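Local atomic coordinates of putative metal binding protein (Coccidioides immitis, PDB entry 3CVG), a protein that probably binds a small ligand or metal ion, as expected of a periplasmic-type binding protein, and holds a calcium ion in this crystal. Residues Y59-T63 with T64-N68; T174-S177 with T178-Q182; K224-D228 with A229-L233; K252-A255 with K256-V259. All coordinates share one frame; numbering follows the deposited sequence.

From the N terminus, contact 1 (59-68) turns the chain from strand 55-60 into helix 63-71. Contact 2 (174-182) lies about 29 Å from it, centre to centre, where the loop after helix 155-166 bends into strand 180-182. Contact 3 (224-233) closes the short loop between strands 220-224 and 234-241, and contact 4 (252-259) is two turns of helix 248-259. Each contact is local and ends before the next begins, so none nests or crosses. Contacts 2 and 4 stand farthest apart, about 44 Å between centres, on opposite sides of the chain's centre. Contact 4 packs on strands 20-26, 100-111 and 234-241, while contact 3 abuts strand 100-111 and helix 155-166.

Contact 1 (Y59-T63 with T64-N68); sequences YKSDT and TVTIN
Ser61 and Thr66 meet through their hydroxyls where strand 55-60 hands over to helix 63-71, with Asp62 as the N-cap. Their OG and OG1 atoms lie 2.7 Å apart in a hydrogen bond that either could donate. This is the tight, buried side of the contact: Ser61 also presses CB against Val65 CB at 3.6 Å, and the Thr66 side chain rests on Thr80 of strand 77-80. Next to the hydroxyl pair the first helical turn closes, Thr66 N giving a hydrogen bond of 2.9 Å to Asp62 O, almost in line with the carbonyl. Ile67 N repeats the step to Thr63 O at 3.1 Å. The Thr63 and Ile67 side chains run alongside each other, pointing the same way, with Thr63 CG2 4.0 Å from Ile67 CD1.

The looser side belongs to Asp62 and to the exposed Thr64. With chi1 at 69°, Asp62 CG sits between its own N and carbonyl carbon, which turns the carboxylate back over the helix start. There Asp62 OD1 caps Val65 N at 2.9 Å, although the exact place of that oxygen is less sure. Such a cap would be expected to suit the positive end of the helix dipole. Thr63 OG1 turns instead to the backbone N of Tyr81. Back at the hydroxyl pair, a water donates to Ser61 O at 3.1 Å and is also hydrogen-bonded to Thr66 OG1, 3.0 Å away.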
loop_
_atom_site.group_PDB
_atom_site.type_symbol
_atom_site.label_atom_id
_atom_site.label_comp_id
_atom_site.label_asym_id
_atom_site.label_seq_id
_atom_site.Cartn_x
_atom_site.Cartn_y
_atom_site.Cartn_z
ATOM N N TYR A 59 9.541 9.658 -8.272
ATOM C CA TYR A 59 10.388 8.494 -8.513
ATOM C C TYR A 59 9.683 7.258 -7.961
ATOM O O TYR A 59 9.301 7.225 -6.789
ATOM C CB TYR A 59 11.735 8.667 -7.814
ATOM C CG TYR A 59 12.682 9.577 -8.549
ATOM C CD1 TYR A 59 13.547 9.074 -9.520
ATOM C CD2 TYR A 59 12.705 10.945 -8.288
ATOM C CE1 TYR A 59 14.417 9.913 -10.215
ATOM C CE2 TYR A 59 13.567 11.791 -8.977
ATOM C CZ TYR A 59 14.420 11.271 -9.936
ATOM O OH TYR A 59 15.272 12.113 -10.605
ATOM N N LYS A 60 9.511 6.250 -8.808
ATOM C CA LYS A 60 8.837 5.018 -8.415
ATOM C C LYS A 60 9.772 4.113 -7.625
ATOM O O LYS A 60 10.812 3.687 -8.134
ATOM C CB LYS A 60 8.334 4.282 -9.656
ATOM C CG LYS A 60 7.497 3.056 -9.367
ATOM C CD LYS A 60 6.885 2.515 -10.652
ATOM C CE LYS A 60 5.865 1.418 -10.370
ATOM N NZ LYS A 60 5.168 0.975 -11.613
ATOM N N SER A 61 9.393 3.814 -6.386
ATOM C CA SER A 61 10.213 2.968 -5.531
ATOM C C SER A 61 9.449 2.416 -4.333
ATOM O O SER A 61 8.582 3.090 -3.769
ATOM C CB SER A 61 11.426 3.764 -5.041
ATOM O OG SER A 61 11.019 4.979 -4.434
ATOM N N ASP A 62 9.766 1.182 -3.951
ATOM C CA ASP A 62 9.107 0.584 -2.800
ATOM C C ASP A 62 9.702 1.262 -1.569
ATOM O O ASP A 62 10.617 2.076 -1.696
ATOM C CB ASP A 62 9.325 -0.940 -2.769
ATOM C CG ASP A 62 10.763 -1.341 -2.467
ATOM O OD1 ASP A 62 11.627 -0.457 -2.297
ATOM O OD2 ASP A 62 11.024 -2.559 -2.398
ATOM N N THR A 63 9.185 0.952 -0.389
ATOM C CA THR A 63 9.689 1.578 0.829
ATOM C C THR A 63 11.208 1.491 1.026
ATOM O O THR A 63 11.847 2.485 1.363
ATOM C CB THR A 63 9.000 0.997 2.084
ATOM O OG1 THR A 63 7.609 1.347 2.073
ATOM C CG2 THR A 63 9.638 1.555 3.350
ATOM N N THR A 64 11.794 0.316 0.818
ATOM C CA THR A 64 13.237 0.167 1.024
ATOM C C THR A 64 14.071 1.087 0.126
ATOM O O THR A 64 15.046 1.706 0.578
ATOM C CB THR A 64 13.688 -1.287 0.790
ATOM O OG1 THR A 64 13.000 -2.156 1.700
ATOM C CG2 THR A 64 15.190 -1.420 1.009
ATOM N N VAL A 65 13.682 1.174 -1.142
ATOM C CA VAL A 65 14.402 2.001 -2.104
ATOM C C VAL A 65 14.192 3.482 -1.839
ATOM O O VAL A 65 15.129 4.276 -1.924
ATOM C CB VAL A 65 13.966 1.683 -3.545
ATOM C CG1 VAL A 65 14.872 2.405 -4.536
ATOM C CG2 VAL A 65 14.014 0.188 -3.774
ATOM N N THR A 66 12.955 3.855 -1.524
ATOM C CA THR A 66 12.634 5.244 -1.225
ATOM C C THR A 66 13.589 5.736 -0.143
ATOM O O THR A 66 14.187 6.806 -0.259
ATOM C CB THR A 66 11.173 5.380 -0.729
ATOM O OG1 THR A 66 10.274 5.087 -1.807
ATOM C CG2 THR A 66 10.905 6.784 -0.213
ATOM N N ILE A 67 13.737 4.947 0.911
ATOM C CA ILE A 67 14.631 5.322 1.997
ATOM C C ILE A 67 16.077 5.337 1.498
ATOM O O ILE A 67 16.880 6.155 1.945
ATOM C CB ILE A 67 14.475 4.359 3.191
ATOM C CG1 ILE A 67 13.075 4.529 3.795
ATOM C CG2 ILE A 67 15.562 4.622 4.231
ATOM C CD1 ILE A 67 12.717 3.519 4.865
ATOM N N ASN A 68 16.401 4.442 0.566
ATOM C CA ASN A 68 17.752 4.393 0.003
ATOM C C ASN A 68 18.001 5.668 -0.798
ATOM O O ASN A 68 19.111 6.215 -0.789
ATOM C CB ASN A 68 17.934 3.174 -0.915
ATOM C CG ASN A 68 18.014 1.867 -0.150
ATOM O OD1 ASN A 68 18.633 1.792 0.908
ATOM N ND2 ASN A 68 17.400 0.822 -0.697
HETATM O O HOH W 1 7.557 4.065 -1.060
#

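Contact 2 (T174-S177 with T178-Q182); sequences TAYS and TWYHQ
Tyr176 reaches past a type I beta turn, Ser177 to Tyr180, and sets its hydroxyl against the start of strand 180-182. Its ring swings out with CG anti to the backbone N (chi1 -174°), which carries OH to the Tyr180 backbone. There OH donates to Tyr180 O at 2.7 Å, coming in tilted from the carbonyl plane, while the carbonyl oxygen lies at the edge of the tyrosine ring. The same OH accepts from Gln182 NE2 at 3.1 Å; that bond is bent, and OH is tilted from the glutamine's amide plane. Two bonds thus grip the phenol oxygen, one given and one received. Gln182 manages this with a chain extended beyond CG, its amide turned 67° from the Tyr176 ring.

The turn itself is closed by Tyr180 N to Ser177 O, 2.9 Å, the donor standing above the carbonyl plane. Trp179 folds its indole back over the turn, because a chi1 of 45° places CG between its own N and carbonyl carbon. Ser177 CB then sits over one indole face, in a CH-pi contact 3.9 Å from the centroid of the five-membered ring. Trp179 NE1 is held by Glu137, and Tyr180 OH by Glu160 and Ser149; Trp164 meets both rings. These partners tie the bend to helices 125-138 and 155-166 and strand 147-149. On the Tyr180 ring, the edge atom CD2 is met by Tyr176 OH at 3.5 Å, close to the plane of the ring.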
loop_
_atom_site.group_PDB
_atom_site.type_symbol
_atom_site.label_atom_id
_atom_site.label_comp_id
_atom_site.label_asym_id
_atom_site.label_seq_id
_atom_site.Cartn_x
_atom_site.Cartn_y
_atom_site.Cartn_z
ATOM N N THR A 174 11.076 -24.656 3.272
ATOM C CA THR A 174 11.026 -26.056 2.866
ATOM C C THR A 174 10.088 -26.919 3.608
ATOM O O THR A 174 9.933 -26.857 4.835
ATOM C CB THR A 174 12.387 -26.752 2.782
ATOM O OG1 THR A 174 13.051 -26.728 4.047
ATOM C CG2 THR A 174 13.206 -26.090 1.697
ATOM N N ALA A 175 9.538 -27.788 2.772
ATOM C CA ALA A 175 8.465 -28.670 3.054
ATOM C C ALA A 175 7.614 -27.544 2.436
ATOM O O ALA A 175 6.652 -27.072 3.021
ATOM C CB ALA A 175 8.235 -28.787 4.552
ATOM N N TYR A 176 8.066 -27.059 1.276
ATOM C CA TYR A 176 7.372 -25.972 0.576
ATOM C C TYR A 176 5.888 -26.274 0.394
ATOM O O TYR A 176 5.523 -27.344 -0.102
ATOM C CB TYR A 176 7.982 -25.714 -0.811
ATOM C CG TYR A 176 7.388 -24.499 -1.513
ATOM C CD1 TYR A 176 7.912 -23.221 -1.292
ATOM C CD2 TYR A 176 6.252 -24.611 -2.326
ATOM C CE1 TYR A 176 7.323 -22.086 -1.855
ATOM C CE2 TYR A 176 5.644 -23.474 -2.890
ATOM C CZ TYR A 176 6.188 -22.213 -2.642
ATOM O OH TYR A 176 5.577 -21.081 -3.142
ATOM N N SER A 177 5.038 -25.326 0.787
ATOM C CA SER A 177 3.595 -25.485 0.654
ATOM C C SER A 177 3.223 -25.158 -0.789
ATOM O O SER A 177 3.198 -23.984 -1.195
ATOM C CB SER A 177 2.876 -24.546 1.631
ATOM O OG SER A 177 3.281 -24.790 2.968
ATOM N N THR A 178 2.916 -26.199 -1.560
ATOM C CA THR A 178 2.600 -26.026 -2.967
ATOM C C THR A 178 1.370 -25.191 -3.269
ATOM O O THR A 178 1.238 -24.691 -4.389
ATOM C CB THR A 178 2.499 -27.404 -3.709
ATOM O OG1 THR A 178 1.437 -28.186 -3.157
ATOM C CG2 THR A 178 3.806 -28.168 -3.565
ATOM N N TRP A 179 0.473 -25.051 -2.293
ATOM C CA TRP A 179 -0.720 -24.216 -2.467
ATOM C C TRP A 179 -0.373 -22.714 -2.322
ATOM O O TRP A 179 -1.211 -21.839 -2.585
ATOM C CB TRP A 179 -1.796 -24.593 -1.445
ATOM C CG TRP A 179 -1.294 -24.771 -0.033
ATOM C CD1 TRP A 179 -0.921 -25.942 0.558
ATOM C CD2 TRP A 179 -1.142 -23.753 0.964
ATOM N NE1 TRP A 179 -0.552 -25.720 1.865
ATOM C CE2 TRP A 179 -0.678 -24.385 2.141
ATOM C CE3 TRP A 179 -1.350 -22.369 0.979
ATOM C CZ2 TRP A 179 -0.421 -23.679 3.322
ATOM C CZ3 TRP A 179 -1.093 -21.664 2.152
ATOM C CH2 TRP A 179 -0.634 -22.320 3.308
ATOM N N TYR A 180 0.853 -22.423 -1.887
ATOM C CA TYR A 180 1.314 -21.040 -1.738
ATOM C C TYR A 180 1.819 -20.700 -3.134
ATOM O O TYR A 180 2.943 -21.049 -3.514
ATOM C CB TYR A 180 2.444 -20.954 -0.702
ATOM C CG TYR A 180 2.858 -19.538 -0.338
ATOM C CD1 TYR A 180 2.013 -18.702 0.407
ATOM C CD2 TYR A 180 4.105 -19.042 -0.713
ATOM C CE1 TYR A 180 2.413 -17.404 0.768
ATOM C CE2 TYR A 180 4.508 -17.753 -0.362
ATOM C CZ TYR A 180 3.663 -16.939 0.379
ATOM O OH TYR A 180 4.075 -15.663 0.730
ATOM N N HIS A 181 0.957 -20.027 -3.887
ATOM C CA HIS A 181 1.195 -19.676 -5.278
ATOM C C HIS A 181 1.906 -18.357 -5.546
ATOM O O HIS A 181 1.374 -17.275 -5.275
ATOM C CB HIS A 181 -0.152 -19.690 -6.016
ATOM C CG HIS A 181 -0.055 -19.352 -7.473
ATOM N ND1 HIS A 181 -1.121 -18.842 -8.187
ATOM C CD2 HIS A 181 0.972 -19.443 -8.346
ATOM C CE1 HIS A 181 -0.746 -18.627 -9.437
ATOM N NE2 HIS A 181 0.519 -18.984 -9.560
ATOM N N GLN A 182 3.107 -18.474 -6.100
ATOM C CA GLN A 182 3.933 -17.331 -6.445
ATOM C C GLN A 182 3.585 -16.843 -7.839
ATOM O O GLN A 182 3.849 -17.531 -8.825
ATOM C CB GLN A 182 5.417 -17.716 -6.408
ATOM C CG GLN A 182 5.965 -18.010 -5.017
ATOM C CD GLN A 182 7.432 -18.430 -5.048
ATOM O OE1 GLN A 182 8.196 -18.024 -5.931
ATOM N NE2 GLN A 182 7.834 -19.225 -4.072
#

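Contact 3 (K224-D228 with A229-L233); sequences KGTND and ADDPL
Asp231 and Thr226 are brought together by two first torsions. CG of Asp231 lies opposite its own backbone N (chi1 -173°), pushing the carboxylate into the mouth of the loop, while Thr226 holds OG1 between its N and carbonyl carbon (chi1 63°), facing that carboxylate. The two side chains cross at about a right angle. Asp231 OD2 accepts twice from this one residue: Thr226 OG1 donates at 2.8 Å on the anti lone pair, and Thr226 N donates at 2.9 Å from well above the carboxylate plane. The other oxygen, OD1, takes Leu233 N at 2.8 Å on its anti side, tilted somewhat from the carboxylate plane. Both oxygens are therefore bound to the loop's own chain, which fixes the carboxylate's rotation; Lys223 adds a long, weak ion pair to OD2.

While donating to the carboxylate, Thr226 OG1 accepts from Asp228 N at 3.2 Å. Asp228 O then receives Asp231 N at 3.1 Å, closing the turn at the far end of the loop. At the neck, Gly225 CA lies 3.5 Å from Leu233 CB, so the two arms of the loop come close. Leu233 also packs on Phe107 of strand 100-111 and on Lys159 and Leu163 of helix 155-166, and Asn227 is anchored by His106 and Ser280. The arrangement combines an ST turn at Thr226, a type I beta turn from Asp228 to Asp231 and an Asx turn at Asp231, in the loop joining strands 220-224 and 234-241.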
loop_
_atom_site.group_PDB
_atom_site.type_symbol
_atom_site.label_atom_id
_atom_site.label_comp_id
_atom_site.label_asym_id
_atom_site.label_seq_id
_atom_site.Cartn_x
_atom_site.Cartn_y
_atom_site.Cartn_z
ATOM N N LYS A 224 -11.972 -6.621 4.783
ATOM C CA LYS A 224 -11.455 -5.346 4.307
ATOM C C LYS A 224 -10.922 -4.594 5.515
ATOM O O LYS A 224 -11.574 -4.545 6.561
ATOM C CB LYS A 224 -12.564 -4.520 3.644
ATOM C CG LYS A 224 -12.063 -3.224 3.017
ATOM C CD LYS A 224 -13.216 -2.331 2.567
ATOM C CE LYS A 224 -12.710 -1.139 1.762
ATOM N NZ LYS A 224 -13.827 -0.262 1.294
ATOM N N GLY A 225 -9.736 -4.014 5.378
ATOM C CA GLY A 225 -9.153 -3.285 6.487
ATOM C C GLY A 225 -9.968 -2.065 6.891
ATOM O O GLY A 225 -10.539 -1.387 6.041
ATOM N N THR A 226 -10.034 -1.804 8.191
ATOM C CA THR A 226 -10.756 -0.642 8.706
ATOM C C THR A 226 -9.703 0.396 9.057
ATOM O O THR A 226 -8.521 0.205 8.771
ATOM C CB THR A 226 -11.545 -0.965 10.000
ATOM O OG1 THR A 226 -10.633 -1.335 11.038
ATOM C CG2 THR A 226 -12.525 -2.094 9.766
ATOM N N ASN A 227 -10.117 1.494 9.681
ATOM C CA ASN A 227 -9.161 2.521 10.072
ATOM C C ASN A 227 -8.712 2.369 11.515
ATOM O O ASN A 227 -7.982 3.212 12.029
ATOM C CB ASN A 227 -9.743 3.922 9.854
ATOM C CG ASN A 227 -9.771 4.309 8.396
ATOM O OD1 ASN A 227 -8.732 4.368 7.740
ATOM N ND2 ASN A 227 -10.957 4.565 7.875
ATOM N N ASP A 228 -9.154 1.310 12.181
ATOM C CA ASP A 228 -8.726 1.094 13.556
ATOM C C ASP A 228 -7.209 0.960 13.529
ATOM O O ASP A 228 -6.658 0.240 12.693
ATOM C CB ASP A 228 -9.364 -0.165 14.139
ATOM C CG ASP A 228 -10.873 -0.040 14.282
ATOM O OD1 ASP A 228 -11.361 1.100 14.454
ATOM O OD2 ASP A 228 -11.570 -1.082 14.237
ATOM N N ALA A 229 -6.543 1.659 14.443
ATOM C CA ALA A 229 -5.087 1.667 14.514
ATOM C C ALA A 229 -4.398 0.310 14.568
ATOM O O ALA A 229 -3.300 0.157 14.035
ATOM C CB ALA A 229 -4.636 2.520 15.704
ATOM N N ASP A 230 -5.020 -0.667 15.216
ATOM C CA ASP A 230 -4.404 -1.980 15.327
ATOM C C ASP A 230 -4.919 -3.028 14.344
ATOM O O ASP A 230 -4.598 -4.208 14.470
ATOM C CB ASP A 230 -4.541 -2.510 16.758
ATOM C CG ASP A 230 -3.809 -1.644 17.774
ATOM O OD1 ASP A 230 -2.697 -1.155 17.469
ATOM O OD2 ASP A 230 -4.343 -1.458 18.885
ATOM N N ASP A 231 -5.716 -2.604 13.369
ATOM C CA ASP A 231 -6.243 -3.532 12.371
ATOM C C ASP A 231 -5.059 -3.969 11.495
ATOM O O ASP A 231 -4.433 -3.143 10.850
ATOM C CB ASP A 231 -7.292 -2.833 11.506
ATOM C CG ASP A 231 -7.997 -3.785 10.551
ATOM O OD1 ASP A 231 -7.333 -4.700 10.010
ATOM O OD2 ASP A 231 -9.216 -3.610 10.332
ATOM N N PRO A 232 -4.742 -5.272 11.471
ATOM C CA PRO A 232 -3.615 -5.738 10.653
ATOM C C PRO A 232 -3.719 -5.319 9.188
ATOM O O PRO A 232 -2.703 -5.073 8.540
ATOM C CB PRO A 232 -3.670 -7.255 10.825
ATOM C CG PRO A 232 -4.287 -7.428 12.180
ATOM C CD PRO A 232 -5.395 -6.406 12.148
ATOM N N LEU A 233 -4.943 -5.217 8.674
ATOM C CA LEU A 233 -5.142 -4.842 7.283
ATOM C C LEU A 233 -5.108 -3.338 7.000
ATOM O O LEU A 233 -5.418 -2.908 5.893
ATOM C CB LEU A 233 -6.441 -5.464 6.747
ATOM C CG LEU A 233 -6.543 -6.999 6.724
ATOM C CD1 LEU A 233 -7.755 -7.425 5.878
ATOM C CD2 LEU A 233 -5.269 -7.601 6.132
#

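Contact 4 (K252-A255 with K256-V259); sequences KEFA and KWLV
Lys256 sends its N-H back one turn to Lys252 O, 3.1 Å from N and nearly straight. Its side chain bends at chi2 and leads away from the helix, though CB still rests 3.5 Å from Lys252 O.

Trp257 follows, its N bonded to Glu253 O at 2.9 Å. With CG anti to the backbone N (chi1 176°), the same choice Phe254 makes three residues earlier, the indole and phenyl groups leave the helix as neighbours. Their planes are 24° apart but slid sidelong, so the rings barely overlap; the six-membered ring of Trp257 has its centroid 6.0 Å from that of Phe254. Phe254 CE1 sits against the CE3-CZ3 bond of the indole, 3.9 Å from Trp257 CZ3. Phe42 of helix 34-47 meets both rings, edge-to-face with Phe254. This is the i to i+3 and i to i+4 pattern of an alpha-helix, here helix 248-259, laid against helix 34-47 and the strands 20-26, 100-111 and 234-241 of a PBP-type fold.

Leu258 comes next and is buried. Its N-H meets Phe254 O almost head-on, N to O 2.8 Å, and its side chain packs on Leu38, Ala102 and Leu239, with CD2 just brushing Phe254 CE2.

At Val259 the pattern slackens: N reaches Ala255 O only in a weak bond of 3.5 Å, while CG2 lies 3.7 Å from that same oxygen.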
loop_
_atom_site.group_PDB
_atom_site.type_symbol
_atom_site.label_atom_id
_atom_site.label_comp_id
_atom_site.label_asym_id
_atom_site.label_seq_id
_atom_site.Cartn_x
_atom_site.Cartn_y
_atom_site.Cartn_z
ATOM N N LYS A 252 10.159 20.704 3.469
ATOM C CA LYS A 252 9.565 21.078 4.744
ATOM C C LYS A 252 8.199 21.702 4.465
ATOM O O LYS A 252 7.249 21.518 5.225
ATOM C CB LYS A 252 10.464 22.092 5.459
ATOM C CG LYS A 252 10.105 22.347 6.915
ATOM C CD LYS A 252 10.378 21.116 7.767
ATOM C CE LYS A 252 10.144 21.398 9.242
ATOM N NZ LYS A 252 10.401 20.184 10.066
ATOM N N GLU A 253 8.118 22.442 3.363
ATOM C CA GLU A 253 6.875 23.089 2.953
ATOM C C GLU A 253 5.855 22.033 2.551
ATOM O O GLU A 253 4.701 22.075 2.981
ATOM C CB GLU A 253 7.124 24.016 1.762
ATOM C CG GLU A 253 7.879 25.282 2.103
ATOM C CD GLU A 253 7.044 26.248 2.916
ATOM O OE1 GLU A 253 5.999 26.713 2.406
ATOM O OE2 GLU A 253 7.432 26.542 4.065
ATOM N N PHE A 254 6.283 21.093 1.715
ATOM C CA PHE A 254 5.394 20.034 1.267
ATOM C C PHE A 254 4.901 19.231 2.465
ATOM O O PHE A 254 3.707 18.960 2.588
ATOM C CB PHE A 254 6.106 19.098 0.287
ATOM C CG PHE A 254 5.218 18.014 -0.255
ATOM C CD1 PHE A 254 4.087 18.337 -0.998
ATOM C CD2 PHE A 254 5.491 16.676 0.001
ATOM C CE1 PHE A 254 3.237 17.345 -1.477
ATOM C CE2 PHE A 254 4.644 15.674 -0.476
ATOM C CZ PHE A 254 3.515 16.013 -1.217
ATOM N N ALA A 255 5.823 18.856 3.346
ATOM C CA ALA A 255 5.458 18.082 4.528
ATOM C C ALA A 255 4.333 18.772 5.301
ATOM O O ALA A 255 3.292 18.167 5.573
ATOM C CB ALA A 255 6.679 17.885 5.423
ATOM N N LYS A 256 4.547 20.041 5.646
ATOM C CA LYS A 256 3.559 20.832 6.385
ATOM C C LYS A 256 2.225 20.921 5.651
ATOM O O LYS A 256 1.158 20.748 6.245
ATOM C CB LYS A 256 4.093 22.251 6.618
ATOM C CG LYS A 256 4.754 22.478 7.968
ATOM C CD LYS A 256 3.722 22.421 9.086
ATOM C CE LYS A 256 4.282 22.947 10.403
ATOM N NZ LYS A 256 3.204 23.053 11.430
ATOM N N TRP A 257 2.295 21.209 4.358
ATOM C CA TRP A 257 1.097 21.329 3.532
ATOM C C TRP A 257 0.309 20.014 3.480
ATOM O O TRP A 257 -0.916 19.994 3.637
ATOM C CB TRP A 257 1.488 21.735 2.111
ATOM C CG TRP A 257 0.332 21.783 1.174
ATOM C CD1 TRP A 257 -0.530 22.821 0.986
ATOM C CD2 TRP A 257 -0.121 20.721 0.327
ATOM N NE1 TRP A 257 -1.499 22.473 0.071
ATOM C CE2 TRP A 257 -1.272 21.188 -0.349
ATOM C CE3 TRP A 257 0.330 19.416 0.075
ATOM C CZ2 TRP A 257 -1.980 20.397 -1.261
ATOM C CZ3 TRP A 257 -0.374 18.630 -0.830
ATOM C CH2 TRP A 257 -1.519 19.126 -1.488
ATOM N N LEU A 258 1.025 18.918 3.260
ATOM C CA LEU A 258 0.410 17.596 3.174
ATOM C C LEU A 258 -0.510 17.230 4.339
ATOM O O LEU A 258 -1.575 16.655 4.128
ATOM C CB LEU A 258 1.499 16.534 3.047
ATOM C CG LEU A 258 1.019 15.082 2.969
ATOM C CD1 LEU A 258 0.211 14.871 1.689
ATOM C CD2 LEU A 258 2.218 14.160 2.994
ATOM N N VAL A 259 -0.109 17.560 5.564
ATOM C CA VAL A 259 -0.921 17.208 6.728
ATOM C C VAL A 259 -1.967 18.235 7.139
ATOM O O VAL A 259 -2.814 17.955 7.989
ATOM C CB VAL A 259 -0.034 16.888 7.954
ATOM C CG1 VAL A 259 0.862 15.690 7.643
ATOM C CG2 VAL A 259 0.806 18.095 8.329
#